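Long-range contacts in ureidoglycolate hydrolase (Arabidopsis thaliana, PDB 4PXE), which hydrolyses (S)-ureidoglycolate to glyoxylate, ammonium and carbon dioxide with bound manganese, in the last step of allantoin degradation during purine breakdown: residues K198-F204 and M383-P388; D68-N72 and D189-V194; A227-S233 and N343-L349; L60-T64 and I115-K119. All coordinates share one frame. Residues are numbered along the deposited sequence.

Interaction 1 (K198-F204 and M383-P388); sequences KGSYFAF and MARISP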
loop_
_atom_site.group_PDB
_atom_site.type_symbol
_atom_site.label_atom_id
_atom_site.label_comp_id
_atom_site.label_asym_id
_atom_site.label_seq_id
_atom_site.Cartn_x
_atom_site.Cartn_y
_atom_site.Cartn_z
ATOM N N LYS A 198 -8.509 -26.864 -30.676
ATOM C CA LYS A 198 -7.126 -27.262 -30.879
ATOM C C LYS A 198 -6.847 -27.413 -32.376
ATOM O O LYS A 198 -7.645 -28.003 -33.104
ATOM C CB LYS A 198 -6.853 -28.572 -30.145
ATOM C CG LYS A 198 -5.419 -29.040 -30.220
ATOM C CD LYS A 198 -5.136 -30.066 -29.139
ATOM C CE LYS A 198 -3.676 -30.477 -29.156
ATOM N NZ LYS A 198 -2.787 -29.288 -29.032
ATOM N N GLY A 199 -5.729 -26.858 -32.833
ATOM C CA GLY A 199 -5.369 -26.911 -34.240
ATOM C C GLY A 199 -6.076 -25.891 -35.119
ATOM O O GLY A 199 -5.989 -25.965 -36.344
ATOM N N SER A 200 -6.770 -24.932 -34.514
ATOM C CA SER A 200 -7.471 -23.920 -35.306
ATOM C C SER A 200 -6.493 -22.922 -35.929
ATOM O O SER A 200 -6.847 -22.186 -36.852
ATOM C CB SER A 200 -8.531 -23.198 -34.480
ATOM O OG SER A 200 -7.949 -22.589 -33.350
ATOM N N TYR A 201 -5.263 -22.906 -35.422
ATOM C CA TYR A 201 -4.182 -22.178 -36.076
ATOM C C TYR A 201 -3.101 -23.157 -36.520
ATOM O O TYR A 201 -2.786 -24.104 -35.801
ATOM C CB TYR A 201 -3.560 -21.156 -35.122
ATOM C CG TYR A 201 -4.393 -19.924 -34.883
ATOM C CD1 TYR A 201 -4.888 -19.180 -35.943
ATOM C CD2 TYR A 201 -4.677 -19.496 -33.589
ATOM C CE1 TYR A 201 -5.651 -18.041 -35.733
ATOM C CE2 TYR A 201 -5.444 -18.353 -33.361
ATOM C CZ TYR A 201 -5.927 -17.630 -34.436
ATOM O OH TYR A 201 -6.681 -16.494 -34.213
ATOM N N PHE A 202 -2.530 -22.921 -37.700
ATOM C CA PHE A 202 -1.408 -23.709 -38.209
ATOM C C PHE A 202 -0.165 -23.548 -37.332
ATOM O O PHE A 202 0.535 -24.515 -37.044
ATOM C CB PHE A 202 -1.109 -23.291 -39.658
ATOM C CG PHE A 202 -0.048 -24.115 -40.340
ATOM C CD1 PHE A 202 -0.265 -25.455 -40.632
ATOM C CD2 PHE A 202 1.144 -23.534 -40.743
ATOM C CE1 PHE A 202 0.704 -26.204 -41.282
ATOM C CE2 PHE A 202 2.118 -24.280 -41.397
ATOM C CZ PHE A 202 1.891 -25.619 -41.668
ATOM N N ALA A 203 0.096 -22.310 -36.901
ATOM C CA ALA A 203 1.189 -22.017 -35.982
ATOM C C ALA A 203 0.889 -20.680 -35.340
ATOM O O ALA A 203 0.074 -19.912 -35.858
ATOM C CB ALA A 203 2.516 -21.951 -36.720
ATOM N N PHE A 204 1.539 -20.425 -34.204
ATOM C CA PHE A 204 1.495 -19.126 -33.529
ATOM C C PHE A 204 2.913 -18.618 -33.267
ATOM O O PHE A 204 3.733 -19.331 -32.694
ATOM C CB PHE A 204 0.736 -19.200 -32.193
ATOM C CG PHE A 204 0.807 -17.918 -31.419
ATOM C CD1 PHE A 204 -0.031 -16.867 -31.739
ATOM C CD2 PHE A 204 1.747 -17.741 -30.414
ATOM C CE1 PHE A 204 0.054 -15.660 -31.065
ATOM C CE2 PHE A 204 1.835 -16.541 -29.740
ATOM C CZ PHE A 204 0.988 -15.504 -30.070
ATOM N N MET A 383 -0.674 -20.361 -25.881
ATOM C CA MET A 383 -0.955 -20.634 -27.289
ATOM C C MET A 383 -0.359 -21.969 -27.718
ATOM O O MET A 383 -0.895 -22.628 -28.611
ATOM C CB MET A 383 -0.444 -19.492 -28.184
ATOM C CG MET A 383 -1.213 -18.185 -28.026
ATOM S SD MET A 383 -3.001 -18.344 -28.288
ATOM C CE MET A 383 -3.058 -18.558 -30.067
ATOM N N ALA A 384 0.738 -22.366 -27.079
ATOM C CA ALA A 384 1.393 -23.649 -27.347
ATOM C C ALA A 384 0.475 -24.844 -27.089
ATOM O O ALA A 384 0.709 -25.942 -27.603
ATOM C CB ALA A 384 2.668 -23.783 -26.528
ATOM N N ARG A 385 -0.563 -24.633 -26.284
ATOM C CA ARG A 385 -1.526 -25.695 -26.008
ATOM C C ARG A 385 -2.530 -25.882 -27.151
ATOM O O ARG A 385 -3.217 -26.907 -27.219
ATOM C CB ARG A 385 -2.259 -25.399 -24.696
ATOM C CG ARG A 385 -1.334 -25.257 -23.514
ATOM C CD ARG A 385 -2.115 -25.028 -22.239
ATOM N NE ARG A 385 -1.223 -24.878 -21.102
ATOM C CZ ARG A 385 -1.632 -24.890 -19.838
ATOM N NH1 ARG A 385 -2.923 -25.040 -19.567
ATOM N NH2 ARG A 385 -0.755 -24.759 -18.856
ATOM N N ILE A 386 -2.598 -24.894 -28.042
ATOM C CA ILE A 386 -3.590 -24.814 -29.115
ATOM C C ILE A 386 -2.950 -25.083 -30.474
ATOM O O ILE A 386 -3.578 -25.642 -31.378
ATOM C CB ILE A 386 -4.232 -23.397 -29.162
ATOM C CG1 ILE A 386 -5.095 -23.160 -27.932
ATOM C CG2 ILE A 386 -5.082 -23.207 -30.421
ATOM C CD1 ILE A 386 -6.166 -24.225 -27.751
ATOM N N SER A 387 -1.693 -24.682 -30.623
ATOM C CA SER A 387 -1.023 -24.833 -31.906
ATOM C C SER A 387 0.494 -24.815 -31.744
ATOM O O SER A 387 1.011 -24.403 -30.699
ATOM C CB SER A 387 -1.473 -23.737 -32.872
ATOM O OG SER A 387 -0.891 -22.498 -32.540
ATOM N N PRO A 388 1.215 -25.293 -32.766
ATOM C CA PRO A 388 2.671 -25.156 -32.793
ATOM C C PRO A 388 3.062 -23.705 -32.520
ATOM O O PRO A 388 2.457 -22.796 -33.088
ATOM C CB PRO A 388 3.018 -25.552 -34.225
ATOM C CG PRO A 388 1.979 -26.593 -34.558
ATOM C CD PRO A 388 0.717 -26.110 -33.897
#

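Interaction 2 (D68-N72 and D189-V194); sequences DAVGN and DDLSSV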
loop_
_atom_site.group_PDB
_atom_site.type_symbol
_atom_site.label_atom_id
_atom_site.label_comp_id
_atom_site.label_asym_id
_atom_site.label_seq_id
_atom_site.Cartn_x
_atom_site.Cartn_y
_atom_site.Cartn_z
ATOM N N ASP A 68 -13.423 -10.850 -29.288
ATOM C CA ASP A 68 -14.198 -11.873 -28.596
ATOM C C ASP A 68 -14.789 -11.332 -27.292
ATOM O O ASP A 68 -14.692 -10.136 -27.005
ATOM C CB ASP A 68 -13.408 -13.183 -28.404
ATOM C CG ASP A 68 -12.218 -13.047 -27.446
ATOM O OD1 ASP A 68 -12.176 -12.082 -26.662
ATOM O OD2 ASP A 68 -11.341 -13.943 -27.497
ATOM N N ALA A 69 -15.408 -12.216 -26.516
ATOM C CA ALA A 69 -16.189 -11.803 -25.353
ATOM C C ALA A 69 -15.391 -11.064 -24.272
ATOM O O ALA A 69 -15.953 -10.281 -23.508
ATOM C CB ALA A 69 -16.915 -13.004 -24.759
ATOM N N VAL A 70 -14.084 -11.307 -24.216
ATOM C CA VAL A 70 -13.253 -10.677 -23.187
ATOM C C VAL A 70 -12.316 -9.615 -23.747
ATOM O O VAL A 70 -11.532 -9.015 -23.010
ATOM C CB VAL A 70 -12.421 -11.708 -22.382
ATOM C CG1 VAL A 70 -13.337 -12.694 -21.657
ATOM C CG2 VAL A 70 -11.433 -12.438 -23.272
ATOM N N GLY A 71 -12.380 -9.394 -25.053
ATOM C CA GLY A 71 -11.617 -8.310 -25.639
ATOM C C GLY A 71 -10.292 -8.699 -26.262
ATOM O O GLY A 71 -9.468 -7.822 -26.524
ATOM N N ASN A 72 -10.069 -9.989 -26.499
ATOM C CA ASN A 72 -8.997 -10.360 -27.419
ATOM C C ASN A 72 -9.375 -9.802 -28.780
ATOM O O ASN A 72 -10.532 -9.908 -29.207
ATOM C CB ASN A 72 -8.798 -11.876 -27.513
ATOM C CG ASN A 72 -8.364 -12.510 -26.202
ATOM O OD1 ASN A 72 -7.414 -12.070 -25.547
ATOM N ND2 ASN A 72 -9.046 -13.578 -25.826
ATOM N N ASP A 189 -23.540 -16.627 -21.648
ATOM C CA ASP A 189 -22.175 -16.997 -22.010
ATOM C C ASP A 189 -21.319 -17.225 -20.772
ATOM O O ASP A 189 -21.094 -16.311 -19.984
ATOM C CB ASP A 189 -21.544 -15.918 -22.897
ATOM C CG ASP A 189 -20.226 -16.360 -23.520
ATOM O OD1 ASP A 189 -19.892 -17.562 -23.450
ATOM O OD2 ASP A 189 -19.535 -15.500 -24.102
ATOM N N ASP A 190 -20.845 -18.455 -20.612
ATOM C CA ASP A 190 -19.942 -18.791 -19.524
ATOM C C ASP A 190 -18.491 -18.558 -19.945
ATOM O O ASP A 190 -17.572 -19.068 -19.303
ATOM C CB ASP A 190 -20.136 -20.251 -19.111
ATOM C CG ASP A 190 -19.868 -21.216 -20.249
ATOM O OD1 ASP A 190 -19.853 -20.765 -21.417
ATOM O OD2 ASP A 190 -19.676 -22.423 -19.978
ATOM N N LEU A 191 -18.319 -17.807 -21.037
ATOM C CA LEU A 191 -17.014 -17.448 -21.624
ATOM C C LEU A 191 -16.381 -18.571 -22.442
ATOM O O LEU A 191 -15.271 -18.427 -22.970
ATOM C CB LEU A 191 -16.029 -16.906 -20.578
ATOM C CG LEU A 191 -16.527 -15.691 -19.795
ATOM C CD1 LEU A 191 -15.487 -15.227 -18.778
ATOM C CD2 LEU A 191 -16.901 -14.565 -20.748
ATOM N N SER A 192 -17.104 -19.679 -22.566
ATOM C CA SER A 192 -16.679 -20.798 -23.394
ATOM C C SER A 192 -16.568 -20.375 -24.856
ATOM O O SER A 192 -15.853 -21.004 -25.635
ATOM C CB SER A 192 -17.674 -21.960 -23.264
ATOM O OG SER A 192 -17.217 -23.104 -23.959
ATOM N N SER A 193 -17.284 -19.312 -25.215
ATOM C CA SER A 193 -17.255 -18.758 -26.565
ATOM C C SER A 193 -15.848 -18.324 -26.972
ATOM O O SER A 193 -15.539 -18.222 -28.155
ATOM C CB SER A 193 -18.191 -17.551 -26.657
ATOM O OG SER A 193 -17.722 -16.484 -25.844
ATOM N N VAL A 194 -15.004 -18.067 -25.979
ATOM C CA VAL A 194 -13.650 -17.575 -26.220
ATOM C C VAL A 194 -12.708 -18.704 -26.643
ATOM O O VAL A 194 -11.741 -18.479 -27.379
ATOM C CB VAL A 194 -13.108 -16.857 -24.956
ATOM C CG1 VAL A 194 -11.644 -16.443 -25.131
ATOM C CG2 VAL A 194 -13.960 -15.644 -24.646
HETATM O O HOH W 1 -11.910 -16.103 -29.064
HETATM O O HOH W 2 -16.287 -14.721 -27.544
#

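Interaction 3 (A227-S233 and N343-L349); sequences AIAAPAS and NQDPPAL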
loop_
_atom_site.group_PDB
_atom_site.type_symbol
_atom_site.label_atom_id
_atom_site.label_comp_id
_atom_site.label_asym_id
_atom_site.label_seq_id
_atom_site.Cartn_x
_atom_site.Cartn_y
_atom_site.Cartn_z
ATOM N N ALA A 227 12.078 -22.735 -25.652
ATOM C CA ALA A 227 11.266 -23.142 -24.517
ATOM C C ALA A 227 10.979 -21.919 -23.665
ATOM O O ALA A 227 11.683 -20.915 -23.754
ATOM C CB ALA A 227 11.998 -24.200 -23.688
ATOM N N ILE A 228 9.942 -22.022 -22.846
ATOM C CA ILE A 228 9.558 -20.964 -21.918
ATOM C C ILE A 228 9.547 -21.561 -20.511
ATOM O O ILE A 228 8.950 -22.614 -20.298
ATOM C CB ILE A 228 8.152 -20.427 -22.254
ATOM C CG1 ILE A 228 8.127 -19.813 -23.659
ATOM C CG2 ILE A 228 7.695 -19.412 -21.183
ATOM C CD1 ILE A 228 6.739 -19.425 -24.134
ATOM N N ALA A 229 10.198 -20.889 -19.559
ATOM C CA ALA A 229 10.289 -21.372 -18.180
ATOM C C ALA A 229 8.924 -21.494 -17.501
ATOM O O ALA A 229 7.946 -20.862 -17.915
ATOM C CB ALA A 229 11.225 -20.479 -17.372
ATOM N N ALA A 230 8.877 -22.329 -16.462
ATOM C CA ALA A 230 7.641 -22.674 -15.768
ATOM C C ALA A 230 7.311 -21.672 -14.661
ATOM O O ALA A 230 8.043 -21.576 -13.674
ATOM C CB ALA A 230 7.773 -24.059 -15.170
ATOM N N PRO A 231 6.205 -20.934 -14.824
ATOM C CA PRO A 231 5.898 -19.872 -13.859
ATOM C C PRO A 231 4.861 -20.266 -12.808
ATOM O O PRO A 231 3.926 -21.019 -13.092
ATOM C CB PRO A 231 5.310 -18.784 -14.757
ATOM C CG PRO A 231 4.557 -19.576 -15.816
ATOM C CD PRO A 231 5.334 -20.866 -16.010
ATOM N N ALA A 232 5.028 -19.734 -11.601
ATOM C CA ALA A 232 4.018 -19.895 -10.556
ATOM C C ALA A 232 3.849 -18.611 -9.761
ATOM O O ALA A 232 4.757 -17.780 -9.705
ATOM C CB ALA A 232 4.382 -21.046 -9.616
ATOM N N SER A 233 2.688 -18.454 -9.137
ATOM C CA SER A 233 2.503 -17.332 -8.229
ATOM C C SER A 233 1.637 -17.737 -7.044
ATOM O O SER A 233 0.774 -18.611 -7.154
ATOM C CB SER A 233 1.927 -16.110 -8.940
ATOM O OG SER A 233 0.556 -16.268 -9.197
ATOM N N ASN A 343 -1.409 -19.748 -9.561
ATOM C CA ASN A 343 -1.116 -20.549 -10.749
ATOM C C ASN A 343 0.188 -21.289 -10.553
ATOM O O ASN A 343 1.073 -20.838 -9.827
ATOM C CB ASN A 343 -1.087 -19.705 -12.032
ATOM C CG ASN A 343 0.001 -18.645 -12.016
ATOM O OD1 ASN A 343 -0.176 -17.582 -11.420
ATOM N ND2 ASN A 343 1.116 -18.913 -12.700
ATOM N N GLN A 344 0.296 -22.446 -11.201
ATOM C CA GLN A 344 1.487 -23.263 -11.122
ATOM C C GLN A 344 1.546 -23.991 -12.449
ATOM O O GLN A 344 0.999 -25.082 -12.593
ATOM C CB GLN A 344 1.368 -24.255 -9.964
ATOM C CG GLN A 344 2.611 -25.048 -9.667
ATOM C CD GLN A 344 2.454 -25.911 -8.428
ATOM O OE1 GLN A 344 1.417 -25.876 -7.764
ATOM N NE2 GLN A 344 3.482 -26.685 -8.109
ATOM N N ASP A 345 2.185 -23.363 -13.428
ATOM C CA ASP A 345 2.084 -23.817 -14.802
ATOM C C ASP A 345 3.352 -24.528 -15.240
ATOM O O ASP A 345 4.434 -24.223 -14.768
ATOM C CB ASP A 345 1.813 -22.619 -15.714
ATOM C CG ASP A 345 0.575 -21.847 -15.296
ATOM O OD1 ASP A 345 0.709 -20.654 -14.967
ATOM O OD2 ASP A 345 -0.527 -22.437 -15.294
ATOM N N PRO A 346 3.213 -25.493 -16.163
ATOM C CA PRO A 346 4.380 -26.185 -16.712
ATOM C C PRO A 346 5.119 -25.311 -17.718
ATOM O O PRO A 346 4.557 -24.338 -18.211
ATOM C CB PRO A 346 3.754 -27.395 -17.417
ATOM C CG PRO A 346 2.396 -26.924 -17.818
ATOM C CD PRO A 346 1.944 -26.029 -16.685
ATOM N N PRO A 347 6.376 -25.655 -18.013
ATOM C CA PRO A 347 7.073 -24.965 -19.102
ATOM C C PRO A 347 6.503 -25.422 -20.438
ATOM O O PRO A 347 5.774 -26.417 -20.486
ATOM C CB PRO A 347 8.511 -25.447 -18.942
ATOM C CG PRO A 347 8.387 -26.797 -18.318
ATOM C CD PRO A 347 7.182 -26.745 -17.432
ATOM N N ALA A 348 6.799 -24.699 -21.512
ATOM C CA ALA A 348 6.425 -25.171 -22.845
ATOM C C ALA A 348 7.624 -25.212 -23.771
ATOM O O ALA A 348 8.572 -24.448 -23.618
ATOM C CB ALA A 348 5.327 -24.320 -23.444
ATOM N N LEU A 349 7.570 -26.122 -24.737
ATOM C CA LEU A 349 8.590 -26.221 -25.772
ATOM C C LEU A 349 8.066 -25.624 -27.074
ATOM O O LEU A 349 6.917 -25.848 -27.452
ATOM C CB LEU A 349 8.962 -27.691 -26.008
ATOM C CG LEU A 349 9.763 -28.413 -24.924
ATOM C CD1 LEU A 349 9.834 -29.904 -25.228
ATOM C CD2 LEU A 349 11.156 -27.832 -24.818
#

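Interaction 4 (L60-T64 and I115-K119); sequences LAGLT and INVLK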
loop_
_atom_site.group_PDB
_atom_site.type_symbol
_atom_site.label_atom_id
_atom_site.label_comp_id
_atom_site.label_asym_id
_atom_site.label_seq_id
_atom_site.Cartn_x
_atom_site.Cartn_y
_atom_site.Cartn_z
ATOM N N LEU A 60 -6.295 0.214 -40.907
ATOM C CA LEU A 60 -5.499 0.903 -41.926
ATOM C C LEU A 60 -4.665 -0.081 -42.739
ATOM O O LEU A 60 -4.387 0.160 -43.906
ATOM C CB LEU A 60 -4.596 1.961 -41.297
ATOM C CG LEU A 60 -5.285 3.220 -40.768
ATOM C CD1 LEU A 60 -4.316 4.060 -39.934
ATOM C CD2 LEU A 60 -5.874 4.042 -41.911
ATOM N N ALA A 61 -4.279 -1.190 -42.116
ATOM C CA ALA A 61 -3.516 -2.243 -42.775
ATOM C C ALA A 61 -4.413 -3.187 -43.584
ATOM O O ALA A 61 -3.943 -4.187 -44.130
ATOM C CB ALA A 61 -2.714 -3.033 -41.748
ATOM N N GLY A 62 -5.708 -2.881 -43.637
ATOM C CA GLY A 62 -6.650 -3.674 -44.414
ATOM C C GLY A 62 -7.061 -5.004 -43.800
ATOM O O GLY A 62 -7.531 -5.903 -44.502
ATOM N N LEU A 63 -6.893 -5.138 -42.487
ATOM C CA LEU A 63 -7.219 -6.394 -41.820
ATOM C C LEU A 63 -8.690 -6.457 -41.418
ATOM O O LEU A 63 -9.286 -5.445 -41.061
ATOM C CB LEU A 63 -6.340 -6.579 -40.574
ATOM C CG LEU A 63 -4.832 -6.537 -40.813
ATOM C CD1 LEU A 63 -4.086 -6.542 -39.486
ATOM C CD2 LEU A 63 -4.420 -7.729 -41.646
ATOM N N THR A 64 -9.264 -7.655 -41.483
ATOM C CA THR A 64 -10.582 -7.893 -40.906
ATOM C C THR A 64 -10.457 -7.926 -39.385
ATOM O O THR A 64 -9.774 -8.795 -38.835
ATOM C CB THR A 64 -11.155 -9.230 -41.384
ATOM O OG1 THR A 64 -11.205 -9.246 -42.817
ATOM C CG2 THR A 64 -12.560 -9.431 -40.832
ATOM N N ILE A 115 2.716 -7.104 -41.438
ATOM C CA ILE A 115 1.676 -7.194 -42.463
ATOM C C ILE A 115 1.908 -6.140 -43.541
ATOM O O ILE A 115 1.873 -6.430 -44.739
ATOM C CB ILE A 115 0.269 -7.003 -41.861
ATOM C CG1 ILE A 115 -0.086 -8.184 -40.962
ATOM C CG2 ILE A 115 -0.773 -6.852 -42.954
ATOM C CD1 ILE A 115 -0.117 -9.499 -41.660
ATOM N N ASN A 116 2.147 -4.910 -43.112
ATOM C CA ASN A 116 2.398 -3.817 -44.048
ATOM C C ASN A 116 3.644 -4.041 -44.907
ATOM O O ASN A 116 3.638 -3.750 -46.109
ATOM C CB ASN A 116 2.437 -2.483 -43.299
ATOM C CG ASN A 116 1.052 -2.064 -42.809
ATOM O OD1 ASN A 116 0.057 -2.261 -43.511
ATOM N ND2 ASN A 116 0.982 -1.497 -41.614
ATOM N N VAL A 117 4.690 -4.598 -44.301
ATOM C CA VAL A 117 5.912 -4.971 -45.006
ATOM C C VAL A 117 5.615 -5.996 -46.109
ATOM O O VAL A 117 6.039 -5.836 -47.261
ATOM C CB VAL A 117 6.958 -5.562 -44.025
ATOM C CG1 VAL A 117 8.047 -6.337 -44.767
ATOM C CG2 VAL A 117 7.562 -4.464 -43.132
ATOM N N LEU A 118 4.869 -7.041 -45.766
ATOM C CA LEU A 118 4.513 -8.083 -46.723
ATOM C C LEU A 118 3.636 -7.540 -47.850
ATOM O O LEU A 118 3.812 -7.905 -49.023
ATOM C CB LEU A 118 3.802 -9.230 -46.008
ATOM C CG LEU A 118 4.718 -10.130 -45.178
ATOM C CD1 LEU A 118 3.884 -11.147 -44.397
ATOM C CD2 LEU A 118 5.764 -10.825 -46.053
ATOM N N LYS A 119 2.703 -6.660 -47.506
ATOM C CA LYS A 119 1.856 -6.043 -48.525
ATOM C C LYS A 119 2.672 -5.166 -49.482
ATOM O O LYS A 119 2.448 -5.214 -50.695
ATOM C CB LYS A 119 0.687 -5.272 -47.898
ATOM C CG LYS A 119 -0.365 -6.188 -47.286
ATOM C CD LYS A 119 -1.675 -5.467 -46.990
ATOM C CE LYS A 119 -2.762 -6.463 -46.576
ATOM N NZ LYS A 119 -4.117 -5.843 -46.466
HETATM O O HOH W 3 -5.837 -7.655 -45.561
#

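Interaction 1 (K198-F204 and M383-P388)
M383 bends its side chain, with all three torsions in m wells, into the hollow beside two aromatic rings. Its CG lies 3.7 Å from the centroid of the F204 ring and almost on the ring normal, a CH-pi contact. SD follows at 4.9 Å from the same centroid as a Met-aromatic contact, and M383 CE reaches to 4.0 Å from Y201 CD2. I132 on strand 129-133 touches both M383 and Y201. S387 is a smaller knob: its CB comes within 3.2 Å of Y201 O, and its OG lies 3.7 Å from F204 CB. Here two parallel neighbours in the central sheet of the M20 catalytic domain, strands 201-209 and 389-394, begin their pairing. F204 N donates to P388 O at 2.8 Å, while A203, in the same strand, bonds to A88 on the other neighbour, strand 86-91. The P388 ring rides over the backbone, CD 3.5 Å from F202 O, and V354 packs on both P388 and A203. Farther back, the loops before strands 201-209 and 389-394 are joined, G199 N donating to I386 O at 2.9 Å. K198, extended until its last torsion turns to p, hooks NZ onto R385 O at 3.0 Å.

Interaction 2 (D68-N72 and D189-V194)
A tight beta hairpin joins strands 64-67 and 73-77, and the loop 189-194 packs against its tip. D68 organises the tip: its OD1 accepts from V70 N at 3.2 Å, an Asx turn, and from N72 N at 3.0 Å, while its OD2 takes N72 ND2 at 2.9 Å, and N72 OD1 accepts from T135 N. The main wedge is V194. Its CG2 lies 4.0 Å from A69 CB and 4.2 Å from V70 CG1, and its CG1 lies 3.5 Å from D68 OD2. L191 adds CD2 at 4.1 Å from V70 CG1, and L151 of helix 147-152 touches both V70 and V194. Polar links between the segments run through water: one molecule donates to D68 OD2 (2.7 Å) and V194 O (2.9 Å), and another accepts from A69 N and donates to S193 OG, both at 2.8 Å. S193 OG is held by D189 OD2 at 2.7 Å, and D189 OD1 forms a second Asx turn with L191 N at 2.9 Å. Within the hairpin, G71 N bonds D68 O at 3.1 Å and D68 N bonds N72 O at 3.0 Å, with G71 at positive phi, the pattern of a type I turn with a G1 beta bulge.

Interaction 3 (A227-S233 and N343-L349)
N343 pairs antiparallel with S233: its O accepts from S233 N at 3.0 Å, its N returns a weak bond to S233 O at 3.4 Å, and its OD1 accepts from S233 OG at 2.7 Å. Q344 follows in a non-hydrogen-bonded pair with A232. D345 N donates to P231 O at 2.9 Å, while D345 OD1 takes N343 ND2 at 2.9 Å and also a salt bridge from R150. P346 and P347, which have no backbone NH to give, interrupt the ladder; A230 CB fills the gap, 3.6 Å from P347 CD. Regular pairing resumes as A348 exchanges bonds with I228, I228 N to A348 O at 2.9 Å and A348 N to I228 O at 3.2 Å, and L349 CD2 rests 3.9 Å from A227 CB. This antiparallel pair runs between the catalytic and dimerization parts of the M20 fold. Helix 311-332 touches A230, A232, Q344 and P347, helix 379-383 touches I228, P231, D345 and A348, and the backbone of strand 295-308 hydrogen-bonds A230 and A232 of strand 222-239.

Interaction 4 (L60-T64 and I115-K119)
A61 CB lies against the side chain of N116, 3.4 Å from its OD1, and A61 as a whole is covered more than any other residue of the two segments. It sits where helix 45-60 ends in a Schellman motif, with G62 at positive phi turning the chain toward strand 64-67, while I115-K119 form a turn of helix 105-120. The contact thus joins the end of one helix to the flank of another in the layered alpha/beta catalytic domain of the M20 family. Behind A61, I115 offers its CG2 to two residues: it lies 4.5 Å from A61 CB and 4.0 Å from L63 CD2, so a small hydrophobic patch closes under the turn. That patch continues into the sheet, since I131 of strand 129-133 and W77 of strand 73-77 touch both L63 and I115. K119, one helical turn after I115, stretches its side chain alongside, with chi2, chi3 and chi4 all t, and carries the polar part of the contact. A CB on G62 would run into the K119 amino group as it is placed here, which suits a glycine at this position. The ammonium also makes a cation-pi contact with W77. K119 NZ donates to A61 O at 2.9 Å and to a water at 2.7 Å, which in turn donates to G62 O at 2.7 Å.

Interactions 1 and 3 share one sheet: strand 389-394 borders both 201-209 and 222-239, and the two contacts touch where R385 meets P346 and A384 meets A348. Both are bonded through backbone, interaction 3 as an extended antiparallel ladder, interaction 1 at a few points around a methionine-aromatic cluster. Interactions 2 and 4 lie at opposite ends of strand 64-67, their centres about 26 Å apart. They are smaller, each with an apolar core beside solvent, but water alone bridges the polar groups of interaction 2, whereas a lysine makes a direct bond in interaction 4. Interaction 4 is farthest from the chain's centre, and interaction 3 nearest to it.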